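Local coordinates for protein thiamine-monophosphate kinase (Aquifex aeolicus, PDB 1VQV) that catalyses the ATP-dependent phosphorylation of thiamine monophosphate to thiamine diphosphate, the active form of vitamin B1, and works as a homodimer, at residues K171-R184 against L236-G248. Sequence-based numbering, arbitrary orientation.
Sequences KEEYEPFELALIQR and LSNELKMYCEKYG. With PO4 (phosphate ion), chain E.
The ring of F177 is a knob set in a hole on helix 238-246, among E239, M242, Y243 and K246. M242, a selenomethionine, lays CB over one face in a CH-pi contact, 3.8 Å from the ring centroid, with SE oblique to the ring in a Met-aromatic contact; the opposite face rests on CG of E178, while CB of Y243 and CD of K246 meet the edge. E239 returns the gesture, fitting among F177, A180, L181 and R184, and CD1 of L181 reaches CB of Y243 at 3.5 Å. Polar groups gather at one flank. The hydroxyl OH of Y247 donates to OE2 of E178 at 2.5 Å, nearly in line with the C-O bond, and NZ of K246 adds a long salt bridge to the same oxygen at 3.5 Å. E178 extends beyond CG (chi2 172°), and its OE1 accepts from N of E175 at 2.8 Å, which ties the carboxylate to the start of its own helix. An alanine in place of E178 would probably leave the Y247 hydroxyl and the K246 charge without their mate and take away the CG on which the F177 ring rests. Further out, R184 pairs with D159, and Y243 OH bonds to E165, so helix 159-168 backs both segments. The whole is a knobs-into-holes crossing of two helices, 176-184 and 238-246, at -115°.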
loop_
_atom_site.group_PDB
_atom_site.type_symbol
_atom_site.label_atom_id
_atom_site.label_comp_id
_atom_site.label_asym_id
_atom_site.label_seq_id
_atom_site.Cartn_x
_atom_site.Cartn_y
_atom_site.Cartn_z
ATOM N N LYS B 171 15.624 -23.697 16.997
ATOM C CA LYS B 171 15.544 -25.077 17.460
ATOM C C LYS B 171 14.958 -25.937 16.347
ATOM O O LYS B 171 14.343 -25.433 15.401
ATOM C CB LYS B 171 14.642 -25.187 18.693
ATOM C CG LYS B 171 15.313 -24.925 20.023
ATOM C CD LYS B 171 14.287 -25.003 21.150
ATOM C CE LYS B 171 14.962 -25.096 22.499
ATOM N NZ LYS B 171 15.958 -23.999 22.666
ATOM N N GLU B 172 15.148 -27.246 16.475
ATOM C CA GLU B 172 14.638 -28.203 15.505
ATOM C C GLU B 172 13.141 -28.340 15.778
ATOM O O GLU B 172 12.299 -28.142 14.894
ATOM C CB GLU B 172 15.334 -29.546 15.702
ATOM C CG GLU B 172 15.196 -30.142 17.115
ATOM C CD GLU B 172 16.263 -29.688 18.107
ATOM O OE1 GLU B 172 16.584 -30.485 19.017
ATOM O OE2 GLU B 172 16.777 -28.557 18.000
ATOM N N GLU B 173 12.831 -28.667 17.026
ATOM C CA GLU B 173 11.461 -28.825 17.474
ATOM C C GLU B 173 11.303 -28.023 18.760
ATOM O O GLU B 173 12.287 -27.547 19.323
ATOM C CB GLU B 173 11.157 -30.302 17.733
ATOM C CG GLU B 173 9.704 -30.546 18.033
ATOM C CD GLU B 173 8.814 -30.100 16.896
ATOM O OE1 GLU B 173 8.723 -30.852 15.898
ATOM O OE2 GLU B 173 8.223 -28.994 17.001
ATOM N N TYR B 174 10.075 -27.857 19.231
ATOM C CA TYR B 174 9.860 -27.091 20.460
ATOM C C TYR B 174 8.815 -27.781 21.324
ATOM O O TYR B 174 8.068 -28.630 20.838
ATOM C CB TYR B 174 9.394 -25.649 20.143
ATOM C CG TYR B 174 10.362 -24.769 19.338
ATOM C CD1 TYR B 174 10.372 -24.794 17.938
ATOM C CD2 TYR B 174 11.256 -23.906 19.977
ATOM C CE1 TYR B 174 11.244 -23.988 17.197
ATOM C CE2 TYR B 174 12.132 -23.097 19.238
ATOM C CZ TYR B 174 12.119 -23.149 17.849
ATOM O OH TYR B 174 13.004 -22.382 17.121
ATOM N N GLU B 175 8.782 -27.438 22.607
ATOM C CA GLU B 175 7.788 -28.018 23.500
ATOM C C GLU B 175 6.514 -27.288 23.096
ATOM O O GLU B 175 6.577 -26.257 22.432
ATOM C CB GLU B 175 8.108 -27.738 24.980
ATOM C CG GLU B 175 9.494 -28.222 25.463
ATOM C CD GLU B 175 9.685 -29.754 25.416
ATOM O OE1 GLU B 175 8.881 -30.495 26.046
ATOM O OE2 GLU B 175 10.653 -30.212 24.749
ATOM N N PRO B 176 5.384 -27.849 23.484
ATOM C CA PRO B 176 4.094 -27.225 23.158
ATOM C C PRO B 176 3.967 -25.810 23.731
ATOM O O PRO B 176 3.607 -24.891 23.027
ATOM C CB PRO B 176 3.067 -28.177 23.801
ATOM C CG PRO B 176 3.811 -29.448 23.984
ATOM C CD PRO B 176 5.187 -29.063 24.425
ATOM N N PHE B 177 4.302 -25.681 25.013
ATOM C CA PHE B 177 4.184 -24.369 25.616
ATOM C C PHE B 177 4.992 -23.381 24.804
ATOM O O PHE B 177 4.632 -22.213 24.713
ATOM C CB PHE B 177 4.607 -24.405 27.090
ATOM C CG PHE B 177 6.054 -24.107 27.335
ATOM C CD1 PHE B 177 6.521 -22.797 27.320
ATOM C CD2 PHE B 177 6.935 -25.132 27.675
ATOM C CE1 PHE B 177 7.844 -22.507 27.649
ATOM C CE2 PHE B 177 8.256 -24.857 28.004
ATOM C CZ PHE B 177 8.714 -23.541 27.996
ATOM N N GLU B 178 6.059 -23.861 24.175
ATOM C CA GLU B 178 6.894 -23.000 23.361
ATOM C C GLU B 178 6.248 -22.771 22.004
ATOM O O GLU B 178 6.365 -21.688 21.430
ATOM C CB GLU B 178 8.288 -23.613 23.224
ATOM C CG GLU B 178 8.998 -23.690 24.568
ATOM C CD GLU B 178 10.310 -24.451 24.531
ATOM O OE1 GLU B 178 10.329 -25.600 24.046
ATOM O OE2 GLU B 178 11.325 -23.902 25.005
ATOM N N LEU B 179 5.541 -23.777 21.501
ATOM C CA LEU B 179 4.873 -23.648 20.213
ATOM C C LEU B 179 3.761 -22.602 20.253
ATOM O O LEU B 179 3.684 -21.744 19.378
ATOM C CB LEU B 179 4.308 -24.996 19.754
ATOM C CG LEU B 179 5.319 -26.017 19.216
ATOM C CD1 LEU B 179 4.568 -27.229 18.696
ATOM C CD2 LEU B 179 6.167 -25.395 18.096
ATOM N N ALA B 180 2.910 -22.674 21.270
ATOM C CA ALA B 180 1.809 -21.731 21.425
ATOM C C ALA B 180 2.331 -20.302 21.424
ATOM O O ALA B 180 1.641 -19.381 20.984
ATOM C CB ALA B 180 1.062 -22.010 22.715
ATOM N N LEU B 181 3.555 -20.129 21.916
ATOM C CA LEU B 181 4.195 -18.818 21.979
ATOM C C LEU B 181 4.627 -18.346 20.601
ATOM O O LEU B 181 4.452 -17.176 20.243
ATOM C CB LEU B 181 5.418 -18.870 22.901
ATOM C CG LEU B 181 5.113 -18.898 24.398
ATOM C CD1 LEU B 181 6.401 -19.038 25.216
ATOM C CD2 LEU B 181 4.381 -17.618 24.759
ATOM N N ILE B 182 5.201 -19.278 19.845
ATOM C CA ILE B 182 5.680 -19.016 18.495
ATOM C C ILE B 182 4.481 -18.723 17.606
ATOM O O ILE B 182 4.488 -17.794 16.808
ATOM C CB ILE B 182 6.436 -20.254 17.935
ATOM C CG1 ILE B 182 7.487 -20.723 18.949
ATOM C CG2 ILE B 182 7.099 -19.920 16.597
ATOM C CD1 ILE B 182 8.302 -21.935 18.513
ATOM N N GLN B 183 3.444 -19.527 17.754
ATOM C CA GLN B 183 2.255 -19.357 16.955
ATOM C C GLN B 183 1.636 -17.976 17.180
ATOM O O GLN B 183 1.149 -17.354 16.242
ATOM C CB GLN B 183 1.278 -20.507 17.261
ATOM C CG GLN B 183 1.905 -21.884 16.914
ATOM C CD GLN B 183 0.960 -23.093 17.012
ATOM O OE1 GLN B 183 1.332 -24.218 16.628
ATOM N NE2 GLN B 183 -0.253 -22.870 17.524
ATOM N N ARG B 184 1.683 -17.482 18.414
ATOM C CA ARG B 184 1.131 -16.165 18.743
ATOM C C ARG B 184 1.883 -15.050 18.031
ATOM O O ARG B 184 1.348 -13.959 17.791
ATOM C CB ARG B 184 1.186 -15.937 20.260
ATOM C CG ARG B 184 -0.079 -16.395 20.981
ATOM C CD ARG B 184 0.144 -16.828 22.420
ATOM N NE ARG B 184 -0.903 -17.779 22.799
ATOM C CZ ARG B 184 -0.856 -18.595 23.849
ATOM N NH1 ARG B 184 0.187 -18.591 24.667
ATOM N NH2 ARG B 184 -1.846 -19.449 24.053
ATOM N N LEU B 236 -0.878 -12.345 32.318
ATOM C CA LEU B 236 0.233 -13.191 31.958
ATOM C C LEU B 236 -0.210 -14.590 31.621
ATOM O O LEU B 236 -0.924 -15.232 32.385
ATOM C CB LEU B 236 1.220 -13.240 33.106
ATOM C CG LEU B 236 2.294 -12.155 33.206
ATOM C CD1 LEU B 236 1.758 -10.772 32.907
ATOM C CD2 LEU B 236 2.875 -12.247 34.593
ATOM N N SER B 237 0.238 -15.058 30.464
ATOM C CA SER B 237 -0.100 -16.388 29.989
ATOM C C SER B 237 0.771 -17.457 30.631
ATOM O O SER B 237 1.884 -17.182 31.089
ATOM C CB SER B 237 0.037 -16.444 28.466
ATOM O OG SER B 237 1.027 -17.374 28.062
ATOM N N ASN B 238 0.243 -18.677 30.650
ATOM C CA ASN B 238 0.930 -19.832 31.216
ATOM C C ASN B 238 2.246 -20.204 30.524
ATOM O O ASN B 238 3.216 -20.553 31.198
ATOM C CB ASN B 238 -0.024 -21.030 31.240
ATOM C CG ASN B 238 -1.023 -20.960 32.400
ATOM O OD1 ASN B 238 -1.944 -20.118 32.422
ATOM N ND2 ASN B 238 -0.837 -21.839 33.382
ATOM N N GLU B 239 2.291 -20.138 29.195
ATOM C CA GLU B 239 3.523 -20.465 28.490
ATOM C C GLU B 239 4.580 -19.364 28.628
ATOM O O GLU B 239 5.780 -19.644 28.589
ATOM C CB GLU B 239 3.236 -20.791 27.019
ATOM C CG GLU B 239 1.976 -20.178 26.432
ATOM C CD GLU B 239 0.701 -20.786 26.985
ATOM O OE1 GLU B 239 0.495 -22.015 26.862
ATOM O OE2 GLU B 239 -0.109 -20.016 27.535
ATOM N N LEU B 240 4.140 -18.117 28.811
ATOM C CA LEU B 240 5.091 -17.031 28.995
ATOM C C LEU B 240 5.723 -17.239 30.367
ATOM O O LEU B 240 6.918 -16.993 30.571
ATOM C CB LEU B 240 4.421 -15.657 28.941
ATOM C CG LEU B 240 5.418 -14.514 29.209
ATOM C CD1 LEU B 240 6.548 -14.596 28.218
ATOM C CD2 LEU B 240 4.738 -13.169 29.103
ATOM N N LYS B 241 4.919 -17.707 31.313
ATOM C CA LYS B 241 5.439 -17.966 32.650
ATOM C C LYS B 241 6.500 -19.059 32.563
ATOM O O LYS B 241 7.627 -18.895 33.044
ATOM C CB LYS B 241 4.315 -18.403 33.585
ATOM C CG LYS B 241 3.463 -17.256 34.018
ATOM C CD LYS B 241 2.303 -17.743 34.828
ATOM C CE LYS B 241 1.493 -16.578 35.362
ATOM N NZ LYS B 241 0.387 -17.143 36.156
HETATM N N MSE B 242 6.117 -20.166 31.934
HETATM C CA MSE B 242 6.989 -21.318 31.741
HETATM C C MSE B 242 8.236 -20.920 30.953
HETATM O O MSE B 242 9.363 -21.220 31.356
HETATM C CB MSE B 242 6.213 -22.416 31.017
HETATM C CG MSE B 242 4.901 -22.768 31.714
HETATM SE SE MSE B 242 3.899 -24.218 30.867
HETATM C CE MSE B 242 2.510 -23.213 29.915
ATOM N N TYR B 243 8.033 -20.231 29.833
ATOM C CA TYR B 243 9.143 -19.775 29.016
ATOM C C TYR B 243 10.132 -19.023 29.899
ATOM O O TYR B 243 11.345 -19.224 29.820
ATOM C CB TYR B 243 8.650 -18.822 27.936
ATOM C CG TYR B 243 9.784 -18.166 27.205
ATOM C CD1 TYR B 243 10.427 -18.818 26.145
ATOM C CD2 TYR B 243 10.271 -16.923 27.614
ATOM C CE1 TYR B 243 11.522 -18.250 25.515
ATOM C CE2 TYR B 243 11.374 -16.347 26.987
ATOM C CZ TYR B 243 11.989 -17.019 25.939
ATOM O OH TYR B 243 13.070 -16.462 25.313
ATOM N N CYS B 244 9.598 -18.129 30.725
ATOM C CA CYS B 244 10.412 -17.330 31.634
ATOM C C CYS B 244 11.199 -18.191 32.613
ATOM O O CYS B 244 12.419 -18.086 32.696
ATOM C CB CYS B 244 9.526 -16.353 32.401
ATOM S SG CYS B 244 9.106 -14.906 31.437
ATOM N N GLU B 245 10.496 -19.036 33.355
ATOM C CA GLU B 245 11.154 -19.902 34.312
ATOM C C GLU B 245 12.245 -20.687 33.589
ATOM O O GLU B 245 13.403 -20.678 34.002
ATOM C CB GLU B 245 10.138 -20.863 34.957
ATOM C CG GLU B 245 10.700 -21.763 36.077
ATOM C CD GLU B 245 11.549 -20.990 37.106
ATOM O OE1 GLU B 245 12.644 -20.493 36.726
ATOM O OE2 GLU B 245 11.134 -20.872 38.292
ATOM N N LYS B 246 11.885 -21.334 32.486
ATOM C CA LYS B 246 12.849 -22.130 31.748
ATOM C C LYS B 246 14.060 -21.385 31.250
ATOM O O LYS B 246 15.156 -21.931 31.283
ATOM C CB LYS B 246 12.194 -22.831 30.568
ATOM C CG LYS B 246 13.186 -23.623 29.719
ATOM C CD LYS B 246 12.440 -24.542 28.790
ATOM C CE LYS B 246 13.333 -25.345 27.891
ATOM N NZ LYS B 246 12.460 -26.375 27.258
ATOM N N TYR B 247 13.881 -20.163 30.762
ATOM C CA TYR B 247 15.024 -19.383 30.270
ATOM C C TYR B 247 15.341 -18.300 31.275
ATOM O O TYR B 247 16.001 -17.311 30.955
ATOM C CB TYR B 247 14.737 -18.759 28.895
ATOM C CG TYR B 247 14.425 -19.805 27.861
ATOM C CD1 TYR B 247 13.173 -20.420 27.838
ATOM C CD2 TYR B 247 15.411 -20.275 26.993
ATOM C CE1 TYR B 247 12.906 -21.480 26.996
ATOM C CE2 TYR B 247 15.159 -21.346 26.134
ATOM C CZ TYR B 247 13.903 -21.950 26.145
ATOM O OH TYR B 247 13.653 -23.041 25.345
ATOM N N GLY B 248 14.851 -18.513 32.496
ATOM C CA GLY B 248 15.074 -17.584 33.595
ATOM C C GLY B 248 14.944 -16.114 33.249
ATOM O O GLY B 248 15.946 -15.413 33.066
HETATM P P PO4 E . -3.354 -19.230 28.581
HETATM O O1 PO4 E . -3.093 -19.309 30.034
HETATM O O2 PO4 E . -4.407 -18.225 28.324
HETATM O O3 PO4 E . -2.123 -18.834 27.879
HETATM O O4 PO4 E . -3.795 -20.555 28.086
HETATM O O HOH W 1 13.711 -28.909 25.489
#